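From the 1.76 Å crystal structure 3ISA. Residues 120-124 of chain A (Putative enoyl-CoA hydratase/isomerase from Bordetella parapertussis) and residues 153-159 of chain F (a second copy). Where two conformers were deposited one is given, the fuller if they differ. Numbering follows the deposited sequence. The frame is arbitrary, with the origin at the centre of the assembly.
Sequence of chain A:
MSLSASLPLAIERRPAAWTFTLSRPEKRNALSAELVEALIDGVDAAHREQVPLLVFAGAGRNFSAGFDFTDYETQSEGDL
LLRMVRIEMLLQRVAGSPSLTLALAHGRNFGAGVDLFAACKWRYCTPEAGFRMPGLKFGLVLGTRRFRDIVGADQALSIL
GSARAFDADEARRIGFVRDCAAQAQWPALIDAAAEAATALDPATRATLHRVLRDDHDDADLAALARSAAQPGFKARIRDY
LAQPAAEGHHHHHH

Chain A (120-124) CKWRY
Chain F (153-159) ADQALSI

Leu F157, Trp A122 and Lys A121 cover the most surface in this contact, which buries 207 Å² between two copies of one protein. On chain F, residues 153-159 form a helix, held by backbone hydrogen bonds such as Leu F157 N to Ala F153 O at 2.9 Å. On chain A, a loop at 120-121 leads into strand 122-124. The strand and helix axes approach to 11.3 Å, their N-to-C directions 106° apart, and the nearest CA atoms across the contact are those of Lys A121 and Asp F154, 7.4 Å apart.

Leu F157 is the apolar centre. Its CA-to-CB bond points toward chain A, and with chi1 t and chi2 p, CD2 of Leu F157 lies 3.6 Å from CB of Lys A121 and 4.0 Å from NE1 of Trp A122. Lys A121 (phi/psi -77/-44, rotamer m, m, t, m) thus offers the root of its side chain as greasy surface while its end leads away, and NZ is hydrogen-bonded elsewhere in the structure. Trp A122 (-104/127) starts sideways, but chi1 m and chi2 15° bring its indole nearer the helix; the ring meets Leu F157 obliquely, and CZ2 of Trp A122 reaches 4.5 Å from CA of Ser F158.

Three residues before Leu F157, the polar part is built through water. Asp F154 (chi1 t, chi2 99°) accepts from two waters at OD1. The first, 3.3 Å from OD1 of Asp F154, also donates to O of Lys A121 at 2.9 Å; the second, 2.6 Å from the same OD1, accepts from NH1 of Arg A123 at 2.5 Å. Directly, Arg A123 NH1 and Asp F154 OD1 stand 4.2 Å apart, the oxygen well out of the guanidinium plane, so only charge acts between them. Arg A123 (m, t, m, chi4 -85°) is braced within its chain by its NH2 donating to O of Cys A120 at 2.9 Å.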

# COMPACT_ATOMS: atom_id res chain seq x y z
N CYS A 120 18.09 16.99 -3.94
CA CYS A 120 17.59 18.31 -4.34
C CYS A 120 16.72 18.23 -5.59
O CYS A 120 16.98 17.42 -6.47
CB CYS A 120 18.74 19.30 -4.52
SG CYS A 120 19.68 19.55 -2.98
N LYS A 121 15.68 19.05 -5.65
CA LYS A 121 14.67 18.97 -6.72
C LYS A 121 15.16 19.57 -8.04
O LYS A 121 14.95 19.00 -9.10
CB LYS A 121 13.39 19.66 -6.27
CG LYS A 121 12.70 18.97 -5.05
CD LYS A 121 12.13 17.59 -5.43
CE LYS A 121 11.91 16.69 -4.20
NZ LYS A 121 13.21 16.28 -3.58
N TRP A 122 15.80 20.74 -7.96
CA TRP A 122 16.39 21.37 -9.15
C TRP A 122 17.88 21.14 -9.08
O TRP A 122 18.52 21.45 -8.07
CB TRP A 122 16.05 22.86 -9.18
CG TRP A 122 14.61 23.13 -9.53
CD1 TRP A 122 13.57 22.22 -9.53
CD2 TRP A 122 14.05 24.37 -9.95
NE1 TRP A 122 12.40 22.83 -9.92
CE2 TRP A 122 12.66 24.15 -10.17
CE3 TRP A 122 14.57 25.65 -10.15
CZ2 TRP A 122 11.80 25.17 -10.60
CZ3 TRP A 122 13.71 26.65 -10.58
CH2 TRP A 122 12.35 26.41 -10.79
N ARG A 123 18.44 20.58 -10.15
CA ARG A 123 19.83 20.16 -10.13
C ARG A 123 20.52 20.59 -11.42
O ARG A 123 20.01 20.37 -12.51
CB ARG A 123 19.93 18.64 -10.00
CG ARG A 123 19.26 18.05 -8.76
CD ARG A 123 19.28 16.53 -8.81
NE ARG A 123 18.59 16.01 -9.98
CZ ARG A 123 17.28 15.81 -10.06
NH1 ARG A 123 16.77 15.34 -11.19
NH2 ARG A 123 16.47 16.07 -9.03
N TYR A 124 21.68 21.22 -11.26
CA TYR A 124 22.48 21.63 -12.43
C TYR A 124 23.93 21.25 -12.20
O TYR A 124 24.39 21.18 -11.05
CB TYR A 124 22.44 23.15 -12.63
CG TYR A 124 21.09 23.75 -12.95
CD1 TYR A 124 20.71 24.01 -14.26
CD2 TYR A 124 20.23 24.13 -11.92
CE1 TYR A 124 19.48 24.62 -14.54
CE2 TYR A 124 19.01 24.72 -12.17
CZ TYR A 124 18.64 24.97 -13.48
OH TYR A 124 17.43 25.57 -13.70
N ALA F 153 7.05 13.83 -11.75
CA ALA F 153 7.19 14.74 -10.58
C ALA F 153 8.04 15.98 -10.87
O ALA F 153 7.75 17.06 -10.36
CB ALA F 153 7.73 13.98 -9.36
N ASP F 154 9.08 15.80 -11.69
CA ASP F 154 9.99 16.89 -12.05
C ASP F 154 9.24 18.00 -12.80
O ASP F 154 9.18 19.14 -12.32
CB ASP F 154 11.14 16.32 -12.90
CG ASP F 154 12.22 17.35 -13.18
OD1 ASP F 154 13.24 17.33 -12.47
OD2 ASP F 154 12.05 18.18 -14.10
N GLN F 155 8.62 17.66 -13.93
CA GLN F 155 7.85 18.64 -14.71
C GLN F 155 6.65 19.21 -13.95
O GLN F 155 6.31 20.39 -14.09
CB GLN F 155 7.39 18.08 -16.05
CG GLN F 155 8.49 17.57 -16.99
CD GLN F 155 9.45 18.64 -17.51
OE1 GLN F 155 10.50 18.30 -18.07
NE2 GLN F 155 9.11 19.91 -17.36
N ALA F 156 6.01 18.37 -13.13
CA ALA F 156 4.86 18.81 -12.34
C ALA F 156 5.30 19.87 -11.35
O ALA F 156 4.63 20.88 -11.18
CB ALA F 156 4.19 17.65 -11.62
N LEU F 157 6.45 19.65 -10.70
CA LEU F 157 6.98 20.66 -9.79
C LEU F 157 7.32 21.98 -10.52
O LEU F 157 6.99 23.05 -10.03
CB LEU F 157 8.18 20.15 -8.98
CG LEU F 157 8.81 21.18 -8.03
CD1 LEU F 157 7.81 21.65 -6.95
CD2 LEU F 157 10.11 20.64 -7.41
N SER F 158 7.96 21.88 -11.68
CA SER F 158 8.30 23.06 -12.47
C SER F 158 7.07 23.92 -12.79
O SER F 158 7.10 25.14 -12.66
CB SER F 158 9.00 22.65 -13.76
OG SER F 158 9.01 23.72 -14.69
N ILE F 159 5.98 23.27 -13.18
CA ILE F 159 4.73 23.97 -13.51
C ILE F 159 3.90 24.38 -12.29
O ILE F 159 3.55 25.56 -12.14
CB ILE F 159 3.88 23.15 -14.53
CG1 ILE F 159 4.68 23.03 -15.85
CG2 ILE F 159 2.51 23.83 -14.77
CD1 ILE F 159 4.17 22.01 -16.83
O HOH W 1 12.20 18.04 -9.42
O HOH W 2 14.30 15.33 -11.28